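Long-range contacts in putative mandelate racemase (Bordetella bronchiseptica, PDB 3OZY), which is of unknown function but, as a magnesium-binding member of the enolase superfamily, probably acts on acid sugars related to the bound m-xylarate: residues 128-133 with 316-321; 299-304 with 322-327. All coordinates share one frame; numbering follows the deposited sequence.

Interaction 1: 128-133 with 316-321; sequences QLLGGK and LHLVAA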
loop_
_atom_site.group_PDB
_atom_site.type_symbol
_atom_site.label_atom_id
_atom_site.label_comp_id
_atom_site.label_asym_id
_atom_site.label_seq_id
_atom_site.Cartn_x
_atom_site.Cartn_y
_atom_site.Cartn_z
ATOM N N GLN A 128 2.029 -22.680 -21.467
ATOM C CA GLN A 128 1.665 -24.101 -21.523
ATOM C C GLN A 128 1.242 -24.652 -20.162
ATOM O O GLN A 128 0.328 -25.472 -20.079
ATOM C CB GLN A 128 2.795 -24.955 -22.113
ATOM C CG GLN A 128 3.035 -24.713 -23.597
ATOM C CD GLN A 128 1.915 -25.238 -24.491
ATOM O OE1 GLN A 128 0.800 -25.520 -24.041
ATOM N NE2 GLN A 128 2.213 -25.363 -25.778
ATOM N N LEU A 129 1.904 -24.191 -19.103
ATOM C CA LEU A 129 1.551 -24.587 -17.742
ATOM C C LEU A 129 0.153 -24.104 -17.368
ATOM O O LEU A 129 -0.549 -24.751 -16.595
ATOM C CB LEU A 129 2.555 -24.016 -16.738
ATOM C CG LEU A 129 4.050 -24.214 -17.001
ATOM C CD1 LEU A 129 4.880 -23.572 -15.888
ATOM C CD2 LEU A 129 4.382 -25.686 -17.142
ATOM N N LEU A 130 -0.232 -22.957 -17.924
ATOM C CA LEU A 130 -1.515 -22.319 -17.620
ATOM C C LEU A 130 -2.667 -22.862 -18.444
ATOM O O LEU A 130 -3.709 -22.210 -18.573
ATOM C CB LEU A 130 -1.403 -20.810 -17.846
ATOM C CG LEU A 130 -0.265 -20.136 -17.088
ATOM C CD1 LEU A 130 -0.261 -18.640 -17.395
ATOM C CD2 LEU A 130 -0.365 -20.393 -15.594
ATOM N N GLY A 131 -2.488 -24.044 -19.023
ATOM C CA GLY A 131 -3.545 -24.659 -19.801
ATOM C C GLY A 131 -3.426 -24.412 -21.294
ATOM O O GLY A 131 -4.321 -24.762 -22.056
ATOM N N GLY A 132 -2.320 -23.809 -21.717
ATOM C CA GLY A 132 -2.090 -23.554 -23.132
ATOM C C GLY A 132 -2.832 -22.337 -23.666
ATOM O O GLY A 132 -3.525 -21.624 -22.929
ATOM N N LYS A 133 -2.701 -22.093 -24.962
ATOM C CA LYS A 133 -3.286 -20.892 -25.538
ATOM C C LYS A 133 -4.801 -20.952 -25.615
ATOM O O LYS A 133 -5.381 -22.019 -25.840
ATOM C CB LYS A 133 -2.722 -20.638 -26.937
ATOM C CG LYS A 133 -1.246 -20.290 -26.925
ATOM C CD LYS A 133 -0.688 -20.128 -28.335
ATOM C CE LYS A 133 0.770 -19.716 -28.232
ATOM N NZ LYS A 133 1.409 -19.470 -29.560
ATOM N N LEU A 316 1.918 -11.379 -21.068
ATOM C CA LEU A 316 1.547 -11.954 -22.355
ATOM C C LEU A 316 1.284 -13.461 -22.273
ATOM O O LEU A 316 0.390 -13.969 -22.949
ATOM C CB LEU A 316 2.615 -11.639 -23.398
ATOM C CG LEU A 316 2.262 -12.036 -24.826
ATOM C CD1 LEU A 316 0.891 -11.487 -25.228
ATOM C CD2 LEU A 316 3.354 -11.537 -25.764
ATOM N N HIS A 317 2.064 -14.178 -21.468
ATOM C CA HIS A 317 1.785 -15.600 -21.269
ATOM C C HIS A 317 0.364 -15.798 -20.757
ATOM O O HIS A 317 -0.369 -16.675 -21.225
ATOM C CB HIS A 317 2.786 -16.228 -20.292
ATOM C CG HIS A 317 4.112 -16.529 -20.911
ATOM N ND1 HIS A 317 4.360 -17.702 -21.591
ATOM C CD2 HIS A 317 5.253 -15.801 -20.980
ATOM C CE1 HIS A 317 5.605 -17.689 -22.043
ATOM N NE2 HIS A 317 6.165 -16.545 -21.689
ATOM N N LEU A 318 -0.028 -14.973 -19.789
ATOM C CA LEU A 318 -1.360 -15.102 -19.210
ATOM C C LEU A 318 -2.441 -14.686 -20.195
ATOM O O LEU A 318 -3.466 -15.352 -20.323
ATOM C CB LEU A 318 -1.486 -14.273 -17.935
ATOM C CG LEU A 318 -0.934 -14.941 -16.682
ATOM C CD1 LEU A 318 0.556 -15.267 -16.803
ATOM C CD2 LEU A 318 -1.192 -14.059 -15.467
ATOM N N VAL A 319 -2.216 -13.573 -20.888
ATOM C CA VAL A 319 -3.192 -13.085 -21.852
ATOM C C VAL A 319 -3.406 -14.094 -22.979
ATOM O O VAL A 319 -4.542 -14.349 -23.388
ATOM C CB VAL A 319 -2.781 -11.705 -22.394
ATOM C CG1 VAL A 319 -3.614 -11.305 -23.610
ATOM C CG2 VAL A 319 -2.893 -10.674 -21.272
ATOM N N ALA A 320 -2.318 -14.685 -23.466
ATOM C CA ALA A 320 -2.433 -15.677 -24.534
ATOM C C ALA A 320 -3.303 -16.870 -24.112
ATOM O O ALA A 320 -4.005 -17.462 -24.938
ATOM C CB ALA A 320 -1.051 -16.145 -24.958
ATOM N N ALA A 321 -3.242 -17.206 -22.827
ATOM C CA ALA A 321 -3.957 -18.360 -22.276
ATOM C C ALA A 321 -5.396 -18.047 -21.867
ATOM O O ALA A 321 -6.180 -18.961 -21.595
ATOM C CB ALA A 321 -3.187 -18.924 -21.082
#
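Leu130 and Ala321 are the two largest contributors to this contact, in which the turn closing helix 126-129 lies against residues 316-321 of helix 309-321. The Leu130 side chain points at the helix and crosses Leu318 obliquely, tip to tip, with CD1 of Leu130 3.5 Å from CD1 of Leu318. Behind this meeting, CB of Leu130 rests 4.1 Å from CB of Ala321. Further along the turn, CB of Ala321 sits 3.3 Å from the carbonyl O of Gly132. Two CA-H...O contacts pair up here, Ala321 CA to Gly132 O at 3.4 Å and Lys133 CA to Ala320 O at 3.6 Å.

Leu130 reaches across because its CG stands anti to the carbonyl carbon (chi1 -54°) and the branch beyond is extended (chi2 180°). A Schellman motif sets its position: Gly131, at positive phi, is the C-prime residue, with Gly132 N bonded to Tyr127 O and a weak bond from Gly131 N to Gln128 O. The flanking polar groups are paired beyond the apolar patch. His317 offers ND1 to the backbone N of Tyr127 and NE2 to Leu361 O, while the extended Lys133 chain leads its NZ away to Gln354. Leu288 of helix 284-296 touches both leucines, and Trp115 of helix 102-122 packs on Leu130.

No hydrogen bond joins 128-133 to 316-321 directly, so the fit of N-terminal region to barrel helix rests here on leucine and alanine packing with CA-H...O contacts; hydrogen bonds come from just outside, His317 to Tyr127 upstream and the Ala320 backbone with Phe134 and His135 downstream.

Interaction 2: 299-304 with 322-327; sequences LAWNPH and SPHPAM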
loop_
_atom_site.group_PDB
_atom_site.type_symbol
_atom_site.label_atom_id
_atom_site.label_comp_id
_atom_site.label_asym_id
_atom_site.label_seq_id
_atom_site.Cartn_x
_atom_site.Cartn_y
_atom_site.Cartn_z
ATOM N N LEU A 299 -17.011 -9.568 -16.769
ATOM C CA LEU A 299 -16.172 -8.406 -17.036
ATOM C C LEU A 299 -14.894 -8.867 -17.732
ATOM O O LEU A 299 -14.674 -10.061 -17.911
ATOM C CB LEU A 299 -15.838 -7.696 -15.721
ATOM C CG LEU A 299 -17.054 -7.295 -14.880
ATOM C CD1 LEU A 299 -16.589 -6.744 -13.535
ATOM C CD2 LEU A 299 -17.941 -6.299 -15.600
ATOM N N ALA A 300 -14.041 -7.920 -18.109
ATOM C CA ALA A 300 -12.828 -8.240 -18.845
ATOM C C ALA A 300 -11.598 -8.012 -17.979
ATOM O O ALA A 300 -11.604 -7.148 -17.105
ATOM C CB ALA A 300 -12.744 -7.376 -20.109
ATOM N N TRP A 301 -10.553 -8.805 -18.220
ATOM C CA TRP A 301 -9.219 -8.538 -17.683
ATOM C C TRP A 301 -8.294 -8.264 -18.857
ATOM O O TRP A 301 -8.135 -9.118 -19.731
ATOM C CB TRP A 301 -8.689 -9.719 -16.866
ATOM C CG TRP A 301 -7.257 -9.560 -16.443
ATOM C CD1 TRP A 301 -6.764 -8.684 -15.512
ATOM C CD2 TRP A 301 -6.127 -10.291 -16.941
ATOM N NE1 TRP A 301 -5.395 -8.831 -15.399
ATOM C CE2 TRP A 301 -4.984 -9.811 -16.264
ATOM C CE3 TRP A 301 -5.970 -11.303 -17.890
ATOM C CZ2 TRP A 301 -3.706 -10.306 -16.514
ATOM C CZ3 TRP A 301 -4.699 -11.791 -18.134
ATOM C CH2 TRP A 301 -3.587 -11.295 -17.446
ATOM N N ASN A 302 -7.725 -7.058 -18.880
ATOM C CA ASN A 302 -6.757 -6.625 -19.892
ATOM C C ASN A 302 -5.669 -5.922 -19.093
ATOM O O ASN A 302 -5.853 -4.782 -18.665
ATOM C CB ASN A 302 -7.390 -5.640 -20.884
ATOM C CG ASN A 302 -8.529 -6.246 -21.675
ATOM O OD1 ASN A 302 -9.696 -5.935 -21.450
ATOM N ND2 ASN A 302 -8.194 -7.115 -22.614
ATOM N N PRO A 303 -4.538 -6.606 -18.846
ATOM C CA PRO A 303 -3.559 -6.068 -17.896
ATOM C C PRO A 303 -2.840 -4.821 -18.391
ATOM O O PRO A 303 -2.600 -4.655 -19.586
ATOM C CB PRO A 303 -2.538 -7.205 -17.759
ATOM C CG PRO A 303 -2.662 -7.952 -19.044
ATOM C CD PRO A 303 -4.143 -7.940 -19.331
ATOM N N HIS A 304 -2.486 -3.965 -17.445
ATOM C CA HIS A 304 -1.393 -3.031 -17.631
ATOM C C HIS A 304 -0.102 -3.859 -17.723
ATOM O O HIS A 304 0.042 -4.868 -17.021
ATOM C CB HIS A 304 -1.361 -2.100 -16.414
ATOM C CG HIS A 304 -0.135 -1.246 -16.320
ATOM N ND1 HIS A 304 1.046 -1.699 -15.772
ATOM C CD2 HIS A 304 0.078 0.044 -16.664
ATOM C CE1 HIS A 304 1.945 -0.728 -15.806
ATOM N NE2 HIS A 304 1.379 0.343 -16.338
ATOM N N SER A 322 -5.739 -16.762 -21.840
ATOM C CA SER A 322 -7.030 -16.318 -21.318
ATOM C C SER A 322 -8.079 -16.063 -22.400
ATOM O O SER A 322 -7.778 -15.477 -23.439
ATOM C CB SER A 322 -6.849 -15.042 -20.494
ATOM O OG SER A 322 -8.110 -14.448 -20.227
ATOM N N PRO A 323 -9.331 -16.481 -22.151
ATOM C CA PRO A 323 -10.422 -16.230 -23.100
ATOM C C PRO A 323 -10.884 -14.769 -23.152
ATOM O O PRO A 323 -11.736 -14.432 -23.972
ATOM C CB PRO A 323 -11.558 -17.107 -22.560
ATOM C CG PRO A 323 -11.289 -17.186 -21.114
ATOM C CD PRO A 323 -9.781 -17.313 -21.022
ATOM N N HIS A 324 -10.339 -13.895 -22.318
ATOM C CA HIS A 324 -10.724 -12.490 -22.407
ATOM C C HIS A 324 -10.372 -11.913 -23.769
ATOM O O HIS A 324 -9.359 -12.286 -24.348
ATOM C CB HIS A 324 -10.026 -11.672 -21.327
ATOM C CG HIS A 324 -10.546 -11.930 -19.951
ATOM N ND1 HIS A 324 -11.822 -11.575 -19.567
ATOM C CD2 HIS A 324 -9.972 -12.520 -18.877
ATOM C CE1 HIS A 324 -12.010 -11.935 -18.308
ATOM N NE2 HIS A 324 -10.908 -12.517 -17.869
ATOM N N PRO A 325 -11.193 -10.972 -24.272
ATOM C CA PRO A 325 -10.845 -10.317 -25.540
ATOM C C PRO A 325 -9.483 -9.663 -25.399
ATOM O O PRO A 325 -9.196 -9.030 -24.382
ATOM C CB PRO A 325 -11.911 -9.227 -25.689
ATOM C CG PRO A 325 -12.988 -9.562 -24.703
ATOM C CD PRO A 325 -12.340 -10.335 -23.600
ATOM N N ALA A 326 -8.640 -9.803 -26.409
ATOM C CA ALA A 326 -7.284 -9.274 -26.320
ATOM C C ALA A 326 -7.222 -7.774 -26.592
ATOM O O ALA A 326 -7.770 -7.298 -27.587
ATOM C CB ALA A 326 -6.368 -10.015 -27.287
ATOM N N MET A 327 -6.556 -7.044 -25.708
ATOM C CA MET A 327 -6.269 -5.632 -25.932
ATOM C C MET A 327 -4.971 -5.387 -25.174
ATOM O O MET A 327 -4.956 -4.820 -24.076
ATOM C CB MET A 327 -7.417 -4.748 -25.430
ATOM C CG MET A 327 -7.263 -3.253 -25.752
ATOM S SD MET A 327 -6.968 -2.875 -27.497
ATOM C CE MET A 327 -8.597 -3.181 -28.173
HETATM O O HOH W 1 -5.224 -7.939 -23.179
HETATM O O HOH W 2 -3.545 -5.896 -21.910
#
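With CG of Asn302 anti to its carbonyl carbon (chi1 -62°), the amide is carried toward 322-327; His324, set the same way (chi1 -72°), swings its imidazole back over strand 300-301. Trp301 instead has CG anti to its backbone N, which leaves CB over the imidazole and sets the indole against Pro303, whose CD stands 3.6 Å above the Trp301 ring plane, over its centre. His324 CD2 and Ser322 OG lie at the indole edge.

The His324 ring lies flat against the strand backbone. Trp301 N stands over the centre of one face, and Trp301 CB makes a CH-pi contact with that ring, 3.9 Å from its centroid. At the ring edge, CE1 of His324 comes within 3.3 Å of Leu299 O. NE2 of His324 is hydrogen-bonded to Ser291 O, which fixes the turn of the ring. An ST turn sets the base of this residue, His324 N donating to Ser322 OG over 3.1 Å.

Asn302 makes a direct hydrogen bond between the segments: ND2 donates to Pro325 O at 2.8 Å. The acceptor lies almost in the amide plane and is met nearly along its C=O axis, although the N-H...O angle is a bent 142°. ND2 also donates to water 1, which accepts from Met327 N as well, so this nitrogen is gripped twice. Water 2 donates to Pro303 O and to Met327 O. The side chain of Asn302 is about 11 Å from a bound magnesium ion.

The contact joins the end of a beta/alpha barrel strand to the loop between helix 309-321 and strand 328-331. Strand 300-301 pairs in parallel with 273-274; helix 284-296 packs against His324, and Leu318 and Val319 of helix 309-321 against the Trp301 indole.

In the fold
Helix 309-321 links the two contacts: it follows strand 300-301, supplies one side of interaction 1 and runs directly into the loop of interaction 2. Their centres are 12 Å apart, and Val319 of the helix meets Pro303. Both are partly buried, but interaction 2 lies nearer the chain centre, about 12 Å against 16 Å. Interaction 1 joins the barrel helix to the turn after helix 126-129, in the N-terminal part of the chain, by apolar packing without a direct hydrogen bond. Interaction 2 stays within the barrel and is more polar, combining a side-chain amide hydrogen bond, bridging waters and an imidazole laid on backbone. Helix 284-296 borders both.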